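Local coordinates for protein endoglucanase A (Clostridium acetobutylicum, PDB 3IK2) that probably hydrolyses internal beta-1,4-glucosidic bonds of cellulose and related glucans, working as a family 44 glycoside hydrolase, at residues L348-Y353 with Y377-A382; R269-L274 with P344-S349; V3-D8 with C419-I424. All coordinates share one frame; numbering follows the deposited sequence.

Overall arrangement
Contacts 1 and 2 sit in the closed eight-stranded parallel barrel and share strand 347-353, which pairs with 273-278 on one side and 379-384 on the other; their centres lie about 11 Å apart, and Leu-348 and Ser-349 serve both. Contact 3 belongs to a separate nine-stranded mixed sheet, its centre about 25 Å from that of contact 1 and about 32 Å from that of contact 2. Along the chain, contact 2 starts at 269-274 and hands over to contact 1 at 348-349, and both are nested inside the long loop closed by contact 3. The chain thus begins in the mixed sheet, builds the whole barrel, and returns at 415-421 to pair with its own N-terminal strand.

Contact 1 of 3, residues L348-Y353 with Y377-A382; sequences LSFSEY and YGVYFA
Gly-378 meets Leu-348 through a water: the water donates to Gly-378 O at 2.6 Å and accepts from Leu-348 N at 2.8 Å, bridging the two segments where direct pairing has not yet begun. Val-379 follows. Its CG2 lies in the plane of the Phe-350 ring, against the edge, 3.9 Å from CE1, and also reaches Leu-348 CD2 at 4.2 Å. Tyr-380 gives its N to Leu-348 O over 2.9 Å, the carbonyl pointing almost straight at the donor (165°). Phe-381 O then takes Phe-350 N at 2.9 Å, and with CG anti to the backbone N (chi1 -174°) its ring brings CD2 within 3.5 Å of Ser-349 OG, a hydroxyl that is hydrogen-bonded to Asp-275. Last comes Ala-382, whose CB touches Tyr-353 CE2 at 3.9 Å; the Tyr-353 hydroxyl goes on to Gln-367. Between these parallel barrel strands the chemistry is therefore divided: Phe-350, Val-379 and Ala-382 form an apolar layer packed by helices 331-342 and 361-376, whereas Ser-349, on the Phe-381 face, brings a buried hydroxyl satisfied by an acid of the neighbouring strand.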
loop_
_atom_site.group_PDB
_atom_site.type_symbol
_atom_site.label_atom_id
_atom_site.label_comp_id
_atom_site.label_asym_id
_atom_site.label_seq_id
_atom_site.Cartn_x
_atom_site.Cartn_y
_atom_site.Cartn_z
ATOM N N LEU A 348 -9.664 -0.645 4.010
ATOM C CA LEU A 348 -8.972 -1.330 2.926
ATOM C C LEU A 348 -7.581 -0.767 2.808
ATOM O O LEU A 348 -7.412 0.444 2.710
ATOM C CB LEU A 348 -9.715 -1.149 1.577
ATOM C CG LEU A 348 -9.106 -1.770 0.317
ATOM C CD1 LEU A 348 -8.815 -3.276 0.532
ATOM C CD2 LEU A 348 -10.067 -1.518 -0.883
ATOM N N SER A 349 -6.602 -1.659 2.782
ATOM C CA SER A 349 -5.191 -1.274 2.642
ATOM C C SER A 349 -4.532 -1.997 1.464
ATOM O O SER A 349 -4.854 -3.167 1.180
ATOM C CB SER A 349 -4.452 -1.558 3.943
ATOM O OG SER A 349 -3.049 -1.529 3.775
ATOM N N PHE A 350 -3.658 -1.276 0.746
ATOM C CA PHE A 350 -2.721 -1.896 -0.222
ATOM C C PHE A 350 -1.283 -1.645 0.216
ATOM O O PHE A 350 -0.669 -0.641 -0.157
ATOM C CB PHE A 350 -2.937 -1.394 -1.655
ATOM C CG PHE A 350 -4.273 -1.823 -2.264
ATOM C CD1 PHE A 350 -5.381 -0.970 -2.231
ATOM C CD2 PHE A 350 -4.419 -3.084 -2.858
ATOM C CE1 PHE A 350 -6.618 -1.375 -2.768
ATOM C CE2 PHE A 350 -5.649 -3.488 -3.402
ATOM C CZ PHE A 350 -6.753 -2.634 -3.349
ATOM N N SER A 351 -0.753 -2.557 1.029
ATOM C CA SER A 351 0.581 -2.386 1.607
ATOM C C SER A 351 1.740 -2.743 0.679
ATOM O O SER A 351 2.887 -2.470 1.010
ATOM C CB SER A 351 0.701 -3.130 2.933
ATOM O OG SER A 351 0.532 -4.505 2.715
ATOM N N GLU A 352 1.455 -3.384 -0.443
ATOM C CA GLU A 352 2.385 -3.446 -1.573
ATOM C C GLU A 352 1.646 -3.340 -2.909
ATOM O O GLU A 352 0.567 -3.908 -3.073
ATOM C CB GLU A 352 3.211 -4.722 -1.564
ATOM C CG GLU A 352 4.227 -4.821 -0.436
ATOM C CD GLU A 352 4.963 -6.150 -0.440
ATOM O OE1 GLU A 352 5.190 -6.684 -1.556
ATOM O OE2 GLU A 352 5.322 -6.641 0.666
ATOM N N TYR A 353 2.244 -2.599 -3.840
ATOM C CA TYR A 353 1.747 -2.447 -5.210
ATOM C C TYR A 353 2.903 -1.787 -5.970
ATOM O O TYR A 353 3.773 -1.153 -5.381
ATOM C CB TYR A 353 0.454 -1.589 -5.288
ATOM C CG TYR A 353 0.712 -0.123 -4.969
ATOM C CD1 TYR A 353 1.041 0.792 -5.993
ATOM C CD2 TYR A 353 0.648 0.354 -3.646
ATOM C CE1 TYR A 353 1.315 2.132 -5.706
ATOM C CE2 TYR A 353 0.916 1.720 -3.354
ATOM C CZ TYR A 353 1.261 2.586 -4.396
ATOM O OH TYR A 353 1.527 3.905 -4.121
ATOM N N TYR A 377 -11.691 6.183 -4.080
ATOM C CA TYR A 377 -12.442 5.002 -3.683
ATOM C C TYR A 377 -12.251 4.478 -2.274
ATOM O O TYR A 377 -12.470 3.294 -2.032
ATOM C CB TYR A 377 -12.229 3.900 -4.714
ATOM C CG TYR A 377 -12.736 4.337 -6.045
ATOM C CD1 TYR A 377 -14.108 4.339 -6.322
ATOM C CD2 TYR A 377 -11.866 4.801 -7.013
ATOM C CE1 TYR A 377 -14.574 4.770 -7.560
ATOM C CE2 TYR A 377 -12.313 5.230 -8.213
ATOM C CZ TYR A 377 -13.669 5.201 -8.493
ATOM O OH TYR A 377 -14.109 5.635 -9.708
ATOM N N GLY A 378 -11.914 5.341 -1.315
ATOM C CA GLY A 378 -11.947 4.895 0.084
ATOM C C GLY A 378 -10.881 3.869 0.526
ATOM O O GLY A 378 -11.125 3.042 1.412
ATOM N N VAL A 379 -9.704 3.918 -0.084
ATOM C CA VAL A 379 -8.511 3.208 0.469
ATOM C C VAL A 379 -7.950 4.005 1.653
ATOM O O VAL A 379 -7.739 5.218 1.558
ATOM C CB VAL A 379 -7.452 2.982 -0.637
ATOM C CG1 VAL A 379 -6.168 2.410 -0.109
ATOM C CG2 VAL A 379 -8.044 2.054 -1.726
ATOM N N TYR A 380 -7.722 3.321 2.772
ATOM C CA TYR A 380 -7.234 3.949 3.985
ATOM C C TYR A 380 -5.705 4.108 4.011
ATOM O O TYR A 380 -5.177 5.050 4.594
ATOM C CB TYR A 380 -7.677 3.114 5.194
ATOM C CG TYR A 380 -7.272 3.663 6.559
ATOM C CD1 TYR A 380 -7.999 4.680 7.159
ATOM C CD2 TYR A 380 -6.180 3.116 7.277
ATOM C CE1 TYR A 380 -7.646 5.188 8.441
ATOM C CE2 TYR A 380 -5.816 3.602 8.565
ATOM C CZ TYR A 380 -6.563 4.647 9.131
ATOM O OH TYR A 380 -6.251 5.168 10.387
ATOM N N PHE A 381 -5.006 3.167 3.397
ATOM C CA PHE A 381 -3.551 3.055 3.537
ATOM C C PHE A 381 -2.992 2.413 2.265
ATOM O O PHE A 381 -3.559 1.448 1.729
ATOM C CB PHE A 381 -3.224 2.208 4.781
ATOM C CG PHE A 381 -1.732 2.131 5.126
ATOM C CD1 PHE A 381 -1.184 2.981 6.092
ATOM C CD2 PHE A 381 -0.901 1.183 4.512
ATOM C CE1 PHE A 381 0.201 2.907 6.426
ATOM C CE2 PHE A 381 0.471 1.108 4.829
ATOM C CZ PHE A 381 1.024 1.978 5.784
ATOM N N ALA A 382 -1.886 2.944 1.767
ATOM C CA ALA A 382 -1.196 2.281 0.673
ATOM C C ALA A 382 0.295 2.608 0.742
ATOM O O ALA A 382 0.663 3.734 1.041
ATOM C CB ALA A 382 -1.784 2.713 -0.671
HETATM O O HOH W 1 -10.648 1.926 3.680
#

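Contact 2 of 3, residues R269-L274 with P344-S349; sequences RLLDAL and PGTKLS
Two adjacent parallel strands of the eight-stranded barrel, 273-278 and 347-353, start side by side here, Ala-273 pairing with Lys-347 and Leu-274 with Leu-348. Three backbone bonds join them: Lys-347 N donates to Asp-272 O at 3.0 Å, Leu-274 N to Lys-347 O at 2.8 Å in a bent bond, and Ser-349 N to Leu-274 O at 2.9 Å. Just before the strands, Arg-269 reaches across to the loop that leads into 347-353. Its chain runs extended to CG and CD and then bends (chi3 -70°), which turns the N-H edge of the guanidinium to Thr-346 and Pro-344. NH1 holds Thr-346 OG1 at 2.9 Å, only 2° out of the guanidinium plane, and also Leu-271 O at 3.0 Å; NH2 holds Pro-344 O at 3.0 Å, again at the edge. Three in-plane bonds thus fix the rotation of the group, and Gly-345 O lies over one of its faces, 3.5 Å above the plane and toward the rim. A water donating to both Gly-345 O and Asp-272 O sits over that face as well. Thr-346 works with both branches: OG1 accepts from the arginine and is also bonded to Tyr-343 O, while CG2, anti to the backbone N, meets Leu-271 CD2 at 3.8 Å; the side chain also touches Ile-339. The charged ends look outside the pair, Asp-272 to Lys-213 and Lys-347 to Glu-220. On the opposite face of the sheet from Ala-273 and Lys-347, Leu-274 and Leu-348 both pack on Val-335 of helix 331-342. Neighbouring parallel strands of a closed barrel, with leucines turned to the helix outside, fit the TIM-like barrel fold, here at the end where its strands begin.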
loop_
_atom_site.group_PDB
_atom_site.type_symbol
_atom_site.label_atom_id
_atom_site.label_comp_id
_atom_site.label_asym_id
_atom_site.label_seq_id
_atom_site.Cartn_x
_atom_site.Cartn_y
_atom_site.Cartn_z
ATOM N N ARG A 269 -13.006 -5.078 17.940
ATOM C CA ARG A 269 -12.457 -5.204 16.606
ATOM C C ARG A 269 -11.010 -5.752 16.610
ATOM O O ARG A 269 -10.106 -5.174 17.206
ATOM C CB ARG A 269 -12.581 -3.868 15.854
ATOM C CG ARG A 269 -11.937 -3.862 14.502
ATOM C CD ARG A 269 -12.236 -2.561 13.742
ATOM N NE ARG A 269 -13.639 -2.454 13.316
ATOM C CZ ARG A 269 -14.144 -2.950 12.192
ATOM N NH1 ARG A 269 -13.380 -3.617 11.323
ATOM N NH2 ARG A 269 -15.429 -2.786 11.937
ATOM N N LEU A 270 -10.801 -6.859 15.912
ATOM C CA LEU A 270 -9.483 -7.457 15.871
ATOM C C LEU A 270 -8.846 -7.221 14.527
ATOM O O LEU A 270 -7.644 -7.388 14.374
ATOM C CB LEU A 270 -9.529 -8.957 16.213
ATOM C CG LEU A 270 -9.965 -9.386 17.616
ATOM C CD1 LEU A 270 -10.071 -10.918 17.648
ATOM C CD2 LEU A 270 -9.001 -8.855 18.723
ATOM N N LEU A 271 -9.648 -6.838 13.545
ATOM C CA LEU A 271 -9.130 -6.496 12.242
ATOM C C LEU A 271 -9.528 -5.082 11.938
ATOM O O LEU A 271 -10.715 -4.792 11.804
ATOM C CB LEU A 271 -9.683 -7.438 11.141
ATOM C CG LEU A 271 -9.174 -7.186 9.700
ATOM C CD1 LEU A 271 -7.713 -7.689 9.565
ATOM C CD2 LEU A 271 -10.088 -7.779 8.572
ATOM N N ASP A 272 -8.537 -4.200 11.804
ATOM C CA ASP A 272 -8.817 -2.826 11.371
ATOM C C ASP A 272 -8.772 -2.657 9.859
ATOM O O ASP A 272 -9.620 -1.988 9.298
ATOM C CB ASP A 272 -7.896 -1.828 12.050
ATOM C CG ASP A 272 -8.117 -1.784 13.524
ATOM O OD1 ASP A 272 -9.128 -1.181 13.954
ATOM O OD2 ASP A 272 -7.313 -2.398 14.256
ATOM N N ALA A 273 -7.774 -3.247 9.210
ATOM C CA ALA A 273 -7.587 -3.063 7.792
ATOM C C ALA A 273 -7.394 -4.393 7.079
ATOM O O ALA A 273 -6.448 -5.145 7.383
ATOM C CB ALA A 273 -6.369 -2.114 7.507
ATOM N N LEU A 274 -8.296 -4.684 6.135
ATOM C CA LEU A 274 -8.093 -5.793 5.219
ATOM C C LEU A 274 -6.904 -5.415 4.336
ATOM O O LEU A 274 -6.975 -4.450 3.570
ATOM C CB LEU A 274 -9.338 -6.048 4.350
ATOM C CG LEU A 274 -9.161 -7.222 3.353
ATOM C CD1 LEU A 274 -9.120 -8.584 4.094
ATOM C CD2 LEU A 274 -10.231 -7.207 2.268
ATOM N N PRO A 344 -18.631 -4.943 8.071
ATOM C CA PRO A 344 -18.819 -3.491 7.882
ATOM C C PRO A 344 -17.882 -2.681 8.774
ATOM O O PRO A 344 -17.613 -3.083 9.906
ATOM C CB PRO A 344 -20.287 -3.270 8.302
ATOM C CG PRO A 344 -20.958 -4.605 8.008
ATOM C CD PRO A 344 -19.911 -5.644 8.328
ATOM N N GLY A 345 -17.361 -1.565 8.266
ATOM C CA GLY A 345 -16.478 -0.723 9.086
ATOM C C GLY A 345 -15.003 -1.088 8.960
ATOM O O GLY A 345 -14.129 -0.348 9.453
ATOM N N THR A 346 -14.708 -2.212 8.291
ATOM C CA THR A 346 -13.322 -2.582 8.038
ATOM C C THR A 346 -12.747 -1.694 6.943
ATOM O O THR A 346 -13.411 -1.405 5.946
ATOM C CB THR A 346 -13.178 -4.064 7.698
ATOM O OG1 THR A 346 -13.819 -4.835 8.726
ATOM C CG2 THR A 346 -11.700 -4.490 7.595
ATOM N N LYS A 347 -11.499 -1.264 7.131
ATOM C CA LYS A 347 -10.829 -0.456 6.123
ATOM C C LYS A 347 -10.050 -1.287 5.104
ATOM O O LYS A 347 -9.766 -2.457 5.330
ATOM C CB LYS A 347 -9.875 0.540 6.803
ATOM C CG LYS A 347 -10.565 1.472 7.759
ATOM C CD LYS A 347 -9.507 1.834 8.787
ATOM C CE LYS A 347 -9.983 2.797 9.823
ATOM N NZ LYS A 347 -8.735 3.366 10.363
ATOM N N LEU A 348 -9.664 -0.645 4.010
ATOM C CA LEU A 348 -8.972 -1.330 2.926
ATOM C C LEU A 348 -7.581 -0.767 2.808
ATOM O O LEU A 348 -7.412 0.444 2.710
ATOM C CB LEU A 348 -9.715 -1.149 1.577
ATOM C CG LEU A 348 -9.106 -1.770 0.317
ATOM C CD1 LEU A 348 -8.815 -3.276 0.532
ATOM C CD2 LEU A 348 -10.067 -1.518 -0.883
ATOM N N SER A 349 -6.602 -1.659 2.782
ATOM C CA SER A 349 -5.191 -1.274 2.642
ATOM C C SER A 349 -4.532 -1.997 1.464
ATOM O O SER A 349 -4.854 -3.167 1.180
ATOM C CB SER A 349 -4.452 -1.558 3.943
ATOM O OG SER A 349 -3.049 -1.529 3.775
HETATM O O HOH W 2 -11.761 -0.569 10.683
#

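Contact 3 of 3, residues V3-D8 with C419-I424; sequences VNVNID and CDTSDI
Strands 3-8 and 419-421 run antiparallel, 166° apart, with Asn-6 and Asp-420 as a hydrogen-bonded pair flanked by the non-hydrogen-bonded pairs Val-5 with Thr-421 and Ile-7 with Cys-419. Asn-6 N reaches Asp-420 O at 3.0 Å, and Asp-420 N returns to Asn-6 O at 3.0 Å, though this donor lies 36° above the carbonyl plane. At the next hydrogen-bonding position the strand 419-421 has ended, and Ser-422 takes over. Its N donates to Asn-4 O at 3.0 Å, and its hydroxyl, placed between the backbone N and the carbonyl carbon (chi1 64°), accepts a hydrogen bond from Asn-4 N at 3.0 Å, standing in for the backbone oxygen a continuing strand would offer. On one face, Cys-419 SG rests against Ile-7 CG1 at 3.5 Å and Val-5 CG1 at 3.7 Å, both on the facing strand. The same layer continues onto Ala-431 of strand 427-433, with Ile-7 going on to Met-441 and Ile-443. Further along, Val-3 CG2 crosses Asp-423 CB at 3.9 Å, while Val-3 CG1 is modelled doubtfully close to Thr-421 OG1, a hydroxyl bonded to Ser-427. The other face carries Asn-4, Asn-6 and Asp-420, the two asparagines making weak bonds to Asn-457 and Asn-459 of the next strand, 454-461. This strand pair thus has a polar face of amides and a carboxylate and a mostly apolar one of Val-5, Ile-7 and Cys-419, edged by Thr-421, and the N and hydroxyl of Ser-422 together carry the pairing a step past the end of the strand.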
loop_
_atom_site.group_PDB
_atom_site.type_symbol
_atom_site.label_atom_id
_atom_site.label_comp_id
_atom_site.label_asym_id
_atom_site.label_seq_id
_atom_site.Cartn_x
_atom_site.Cartn_y
_atom_site.Cartn_z
ATOM N N VAL A 3 -12.298 16.894 -24.388
ATOM C CA VAL A 3 -12.807 16.089 -23.307
ATOM C C VAL A 3 -13.496 17.050 -22.336
ATOM O O VAL A 3 -12.925 18.082 -21.979
ATOM C CB VAL A 3 -11.616 15.305 -22.625
ATOM C CG1 VAL A 3 -12.036 14.654 -21.300
ATOM C CG2 VAL A 3 -11.010 14.276 -23.608
ATOM N N ASN A 4 -14.723 16.732 -21.933
ATOM C CA ASN A 4 -15.430 17.530 -20.921
ATOM C C ASN A 4 -15.162 16.990 -19.532
ATOM O O ASN A 4 -15.129 15.783 -19.331
ATOM C CB ASN A 4 -16.946 17.560 -21.185
ATOM C CG ASN A 4 -17.284 18.097 -22.584
ATOM O OD1 ASN A 4 -16.723 19.107 -23.025
ATOM N ND2 ASN A 4 -18.207 17.409 -23.290
ATOM N N VAL A 5 -14.971 17.892 -18.570
ATOM C CA VAL A 5 -14.812 17.510 -17.174
ATOM C C VAL A 5 -15.791 18.306 -16.346
ATOM O O VAL A 5 -15.678 19.530 -16.227
ATOM C CB VAL A 5 -13.400 17.803 -16.662
ATOM C CG1 VAL A 5 -13.231 17.352 -15.147
ATOM C CG2 VAL A 5 -12.359 17.174 -17.604
ATOM N N ASN A 6 -16.723 17.574 -15.750
ATOM C CA ASN A 6 -17.768 18.118 -14.910
ATOM C C ASN A 6 -17.478 17.875 -13.426
ATOM O O ASN A 6 -17.523 16.722 -12.932
ATOM C CB ASN A 6 -19.116 17.512 -15.315
ATOM C CG ASN A 6 -19.515 17.875 -16.745
ATOM O OD1 ASN A 6 -19.213 18.963 -17.237
ATOM N ND2 ASN A 6 -20.217 16.967 -17.411
ATOM N N ILE A 7 -17.168 18.965 -12.728
ATOM C CA ILE A 7 -16.895 18.917 -11.291
ATOM C C ILE A 7 -18.100 19.467 -10.501
ATOM O O ILE A 7 -18.681 20.489 -10.857
ATOM C CB ILE A 7 -15.539 19.658 -10.940
ATOM C CG1 ILE A 7 -14.377 18.999 -11.693
ATOM C CG2 ILE A 7 -15.244 19.660 -9.445
ATOM C CD1 ILE A 7 -13.140 19.876 -11.860
ATOM N N ASP A 8 -18.477 18.773 -9.437
ATOM C CA ASP A 8 -19.457 19.297 -8.496
ATOM C C ASP A 8 -18.907 19.201 -7.079
ATOM O O ASP A 8 -18.827 18.115 -6.537
ATOM C CB ASP A 8 -20.774 18.519 -8.611
ATOM C CG ASP A 8 -21.890 19.099 -7.727
ATOM O OD1 ASP A 8 -23.062 18.731 -7.954
ATOM O OD2 ASP A 8 -21.599 19.916 -6.810
ATOM N N CYS A 419 -15.930 14.472 -10.077
ATOM C CA CYS A 419 -15.068 14.934 -11.128
ATOM C C CYS A 419 -15.134 13.899 -12.230
ATOM O O CYS A 419 -14.352 12.939 -12.250
ATOM C CB CYS A 419 -13.636 15.096 -10.632
ATOM S SG CYS A 419 -12.580 15.986 -11.781
ATOM N N ASP A 420 -16.099 14.088 -13.133
ATOM C CA ASP A 420 -16.376 13.116 -14.197
ATOM C C ASP A 420 -15.815 13.598 -15.509
ATOM O O ASP A 420 -16.189 14.672 -15.999
ATOM C CB ASP A 420 -17.882 12.868 -14.364
ATOM C CG ASP A 420 -18.527 12.277 -13.110
ATOM O OD1 ASP A 420 -17.862 11.485 -12.400
ATOM O OD2 ASP A 420 -19.710 12.579 -12.845
ATOM N N THR A 421 -14.926 12.787 -16.075
ATOM C CA THR A 421 -14.404 13.026 -17.399
ATOM C C THR A 421 -15.261 12.271 -18.422
ATOM O O THR A 421 -15.786 11.197 -18.123
ATOM C CB THR A 421 -12.905 12.626 -17.484
ATOM O OG1 THR A 421 -12.362 13.049 -18.731
ATOM C CG2 THR A 421 -12.700 11.136 -17.326
ATOM N N SER A 422 -15.396 12.837 -19.616
ATOM C CA SER A 422 -16.117 12.194 -20.710
ATOM C C SER A 422 -15.251 11.170 -21.439
ATOM O O SER A 422 -15.742 10.440 -22.302
ATOM C CB SER A 422 -16.637 13.241 -21.698
ATOM O OG SER A 422 -15.561 13.916 -22.324
ATOM N N ASP A 423 -13.966 11.100 -21.076
ATOM C CA ASP A 423 -13.086 10.090 -21.652
ATOM C C ASP A 423 -12.142 9.418 -20.635
ATOM O O ASP A 423 -11.042 9.906 -20.374
ATOM C CB ASP A 423 -12.300 10.654 -22.855
ATOM C CG ASP A 423 -11.695 9.557 -23.707
ATOM O OD1 ASP A 423 -11.612 8.395 -23.224
ATOM O OD2 ASP A 423 -11.281 9.843 -24.859
ATOM N N ILE A 424 -12.578 8.278 -20.106
ATOM C CA ILE A 424 -11.782 7.502 -19.154
ATOM C C ILE A 424 -10.645 6.708 -19.783
ATOM O O ILE A 424 -9.742 6.278 -19.075
ATOM C CB ILE A 424 -12.656 6.599 -18.220
ATOM C CG1 ILE A 424 -13.383 5.506 -19.009
ATOM C CG2 ILE A 424 -13.679 7.460 -17.426
ATOM C CD1 ILE A 424 -14.472 4.748 -18.157
#